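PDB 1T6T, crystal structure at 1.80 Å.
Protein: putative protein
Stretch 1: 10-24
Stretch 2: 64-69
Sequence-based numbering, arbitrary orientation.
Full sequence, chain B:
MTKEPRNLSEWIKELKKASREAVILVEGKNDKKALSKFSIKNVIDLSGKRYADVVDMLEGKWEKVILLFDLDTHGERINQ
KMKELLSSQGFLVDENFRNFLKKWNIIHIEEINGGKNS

Stretch 1 10-24: EWIKELKKASREAVI
Stretch 2, residues 64-69: KVILLF

A helix, a turn and the start of a strand (10-24) pack against residues 64-69, whose first part is a strand. The helix entering at Glu10 runs on i to i+4 hydrogen bonds; further on, Ser19, chi1 p, folds OG back to Lys16 O (2.6 Å). Glu21 (-114/-15) and Ala22 (-147/151) turn the chain into extended conformation, parallel to stretch 2, pairing Val23 with Val65 (CA-CA 4.9 Å) and Ile24 with Ile66 (CA-CA 4.6 Å). Val23 alone makes both direct hydrogen bonds, N to Lys64 O (3.2 Å) and O from Ile66 N (2.7 Å); one water extends the ladder, donating to Glu21 O (2.7 Å) and accepting from Lys64 N (2.9 Å). Lys64 (t,t,m,p) curls NZ to 4.1 Å from Glu21 O, no hydrogen bond. Val23 and Val65, both t, share one sheet face; Ile24 and Ile66, both m,t, share the other, which the helix covers. Ile66 is the most covered residue: its CD1 reaches Ala18 CB (3.8 Å) and Leu15 CD1 (4.1 Å), and its CG1 lies 3.9 Å from Ala22 CB. Ala22 CB, pointing toward stretch 2, lies 3.4 Å from Lys64 O. Leu15 (t,p) spreads its methyls, CD2 meeting Leu68 CD1 at 3.7 Å; Ile24 CG2 approaches that same CD1 (3.9 Å). Trp11's CA-to-CB bond points sideways, but chi1 t with chi2 87° brings the ring edge, at CZ2, 3.8 Å from CD2 of Leu68 (chi1 off-well at -96°, chi2 t).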

# COMPACT_ATOMS: atom_id res chain seq x y z
N GLU B 10 -10.95 -12.84 21.89
CA GLU B 10 -12.27 -13.24 21.42
C GLU B 10 -12.53 -12.69 20.02
O GLU B 10 -13.24 -13.31 19.23
CB GLU B 10 -13.36 -12.73 22.38
CG GLU B 10 -13.20 -13.24 23.81
CD GLU B 10 -14.44 -12.98 24.66
OE1 GLU B 10 -15.00 -11.87 24.58
OE2 GLU B 10 -14.84 -13.89 25.42
N TRP B 11 -11.95 -11.53 19.72
CA TRP B 11 -12.10 -10.90 18.41
C TRP B 11 -11.46 -11.82 17.36
O TRP B 11 -12.03 -12.07 16.30
CB TRP B 11 -11.41 -9.54 18.42
CG TRP B 11 -11.50 -8.77 17.13
CD1 TRP B 11 -12.50 -7.93 16.74
CD2 TRP B 11 -10.54 -8.76 16.08
NE1 TRP B 11 -12.22 -7.38 15.51
CE2 TRP B 11 -11.01 -7.88 15.08
CE3 TRP B 11 -9.31 -9.41 15.88
CZ2 TRP B 11 -10.31 -7.63 13.90
CZ3 TRP B 11 -8.61 -9.16 14.70
CH2 TRP B 11 -9.11 -8.28 13.73
N ILE B 12 -10.27 -12.32 17.68
CA ILE B 12 -9.55 -13.21 16.78
C ILE B 12 -10.32 -14.52 16.58
O ILE B 12 -10.37 -15.05 15.47
CB ILE B 12 -8.14 -13.52 17.33
CG1 ILE B 12 -7.28 -12.26 17.23
CG2 ILE B 12 -7.51 -14.66 16.55
CD1 ILE B 12 -5.88 -12.41 17.80
N LYS B 13 -10.92 -15.03 17.65
CA LYS B 13 -11.69 -16.26 17.56
C LYS B 13 -12.89 -16.07 16.63
O LYS B 13 -13.19 -16.94 15.81
CB LYS B 13 -12.18 -16.68 18.95
CG LYS B 13 -13.03 -17.94 18.96
CD LYS B 13 -13.49 -18.31 20.36
CE LYS B 13 -12.31 -18.68 21.25
NZ LYS B 13 -12.75 -19.02 22.64
N GLU B 14 -13.56 -14.94 16.77
CA GLU B 14 -14.72 -14.63 15.95
C GLU B 14 -14.30 -14.43 14.49
O GLU B 14 -14.99 -14.85 13.57
CB GLU B 14 -15.40 -13.37 16.47
CG GLU B 14 -16.91 -13.44 16.43
CD GLU B 14 -17.46 -14.62 17.22
OE1 GLU B 14 -17.22 -14.68 18.44
OE2 GLU B 14 -18.13 -15.48 16.61
N LEU B 15 -13.16 -13.78 14.29
CA LEU B 15 -12.66 -13.54 12.95
C LEU B 15 -12.33 -14.86 12.27
O LEU B 15 -12.67 -15.06 11.10
CB LEU B 15 -11.42 -12.65 12.99
CG LEU B 15 -10.79 -12.30 11.63
CD1 LEU B 15 -11.83 -11.62 10.73
CD2 LEU B 15 -9.58 -11.39 11.85
N LYS B 16 -11.68 -15.77 13.00
CA LYS B 16 -11.33 -17.06 12.42
C LYS B 16 -12.58 -17.80 11.96
O LYS B 16 -12.61 -18.37 10.87
CB LYS B 16 -10.55 -17.93 13.41
CG LYS B 16 -10.03 -19.22 12.78
CD LYS B 16 -9.13 -20.02 13.70
CE LYS B 16 -9.91 -20.73 14.79
NZ LYS B 16 -9.03 -21.65 15.57
N LYS B 17 -13.61 -17.79 12.80
CA LYS B 17 -14.86 -18.46 12.47
C LYS B 17 -15.45 -17.83 11.21
O LYS B 17 -15.87 -18.54 10.29
CB LYS B 17 -15.87 -18.33 13.62
CG LYS B 17 -15.40 -18.92 14.93
CD LYS B 17 -16.48 -18.85 16.00
CE LYS B 17 -15.96 -19.34 17.34
NZ LYS B 17 -15.39 -20.71 17.25
N ALA B 18 -15.46 -16.51 11.17
CA ALA B 18 -16.01 -15.77 10.04
C ALA B 18 -15.23 -16.01 8.75
O ALA B 18 -15.80 -15.95 7.66
CB ALA B 18 -16.05 -14.28 10.35
N SER B 19 -13.93 -16.29 8.88
CA SER B 19 -13.07 -16.51 7.73
C SER B 19 -13.39 -17.78 6.95
O SER B 19 -12.82 -18.01 5.89
CB SER B 19 -11.59 -16.50 8.13
OG SER B 19 -11.22 -17.69 8.81
N ARG B 20 -14.27 -18.62 7.47
CA ARG B 20 -14.65 -19.83 6.74
C ARG B 20 -15.81 -19.50 5.81
O ARG B 20 -16.13 -20.28 4.91
CB ARG B 20 -15.08 -20.95 7.69
CG ARG B 20 -13.95 -21.73 8.35
CD ARG B 20 -13.46 -21.05 9.61
NE ARG B 20 -12.78 -21.98 10.49
CZ ARG B 20 -11.49 -22.31 10.40
NH1 ARG B 20 -10.73 -21.78 9.46
NH2 ARG B 20 -10.97 -23.17 11.27
N GLU B 21 -16.44 -18.35 6.03
CA GLU B 21 -17.58 -17.92 5.23
C GLU B 21 -17.30 -16.67 4.39
O GLU B 21 -18.06 -16.34 3.49
CB GLU B 21 -18.78 -17.62 6.15
CG GLU B 21 -19.11 -18.73 7.14
CD GLU B 21 -19.56 -20.01 6.46
OE1 GLU B 21 -20.52 -19.96 5.67
OE2 GLU B 21 -18.95 -21.06 6.73
N ALA B 22 -16.21 -15.97 4.71
CA ALA B 22 -15.86 -14.76 3.98
C ALA B 22 -14.35 -14.59 3.89
O ALA B 22 -13.62 -15.05 4.77
CB ALA B 22 -16.48 -13.55 4.67
N VAL B 23 -13.89 -13.93 2.84
CA VAL B 23 -12.46 -13.70 2.64
C VAL B 23 -12.07 -12.40 3.33
O VAL B 23 -12.81 -11.42 3.32
CB VAL B 23 -12.10 -13.58 1.14
CG1 VAL B 23 -10.60 -13.37 0.99
CG2 VAL B 23 -12.52 -14.84 0.41
N ILE B 24 -10.89 -12.40 3.93
CA ILE B 24 -10.37 -11.23 4.62
C ILE B 24 -9.40 -10.51 3.69
O ILE B 24 -8.55 -11.16 3.06
CB ILE B 24 -9.62 -11.63 5.91
CG1 ILE B 24 -10.60 -12.26 6.90
CG2 ILE B 24 -8.90 -10.42 6.50
CD1 ILE B 24 -9.94 -12.97 8.07
N LYS B 64 -18.96 -12.71 0.26
CA LYS B 64 -18.69 -11.75 1.32
C LYS B 64 -17.20 -11.51 1.54
O LYS B 64 -16.39 -12.43 1.45
CB LYS B 64 -19.33 -12.24 2.62
CG LYS B 64 -19.46 -11.17 3.70
CD LYS B 64 -19.99 -11.75 5.01
CE LYS B 64 -21.32 -12.49 4.83
NZ LYS B 64 -21.17 -13.77 4.08
N VAL B 65 -16.86 -10.26 1.83
CA VAL B 65 -15.48 -9.88 2.07
C VAL B 65 -15.35 -9.07 3.36
O VAL B 65 -16.09 -8.12 3.60
CB VAL B 65 -14.93 -9.01 0.92
CG1 VAL B 65 -13.52 -8.56 1.25
CG2 VAL B 65 -14.95 -9.80 -0.38
N ILE B 66 -14.40 -9.47 4.20
CA ILE B 66 -14.15 -8.77 5.45
C ILE B 66 -12.98 -7.81 5.21
O ILE B 66 -11.88 -8.25 4.88
CB ILE B 66 -13.77 -9.76 6.57
CG1 ILE B 66 -14.97 -10.67 6.88
CG2 ILE B 66 -13.33 -9.00 7.81
CD1 ILE B 66 -14.63 -11.83 7.80
N LEU B 67 -13.22 -6.51 5.34
CA LEU B 67 -12.16 -5.53 5.13
C LEU B 67 -11.39 -5.32 6.42
O LEU B 67 -11.97 -5.00 7.46
CB LEU B 67 -12.75 -4.19 4.67
CG LEU B 67 -13.54 -4.21 3.36
CD1 LEU B 67 -13.97 -2.80 3.01
CD2 LEU B 67 -12.68 -4.81 2.24
N LEU B 68 -10.07 -5.53 6.36
CA LEU B 68 -9.23 -5.36 7.54
C LEU B 68 -7.99 -4.53 7.27
O LEU B 68 -6.88 -4.99 7.46
CB LEU B 68 -8.78 -6.71 8.10
CG LEU B 68 -9.55 -7.35 9.25
CD1 LEU B 68 -8.69 -8.45 9.85
CD2 LEU B 68 -9.90 -6.31 10.31
N PHE B 69 -8.19 -3.29 6.82
CA PHE B 69 -7.07 -2.41 6.55
C PHE B 69 -6.75 -1.64 7.83
O PHE B 69 -7.60 -1.51 8.71
CB PHE B 69 -7.42 -1.47 5.41
CG PHE B 69 -7.66 -2.18 4.12
CD1 PHE B 69 -6.60 -2.76 3.43
CD2 PHE B 69 -8.95 -2.33 3.63
CE1 PHE B 69 -6.82 -3.48 2.27
CE2 PHE B 69 -9.18 -3.06 2.46
CZ PHE B 69 -8.12 -3.64 1.78
O HOH W 1 -18.90 -15.55 1.04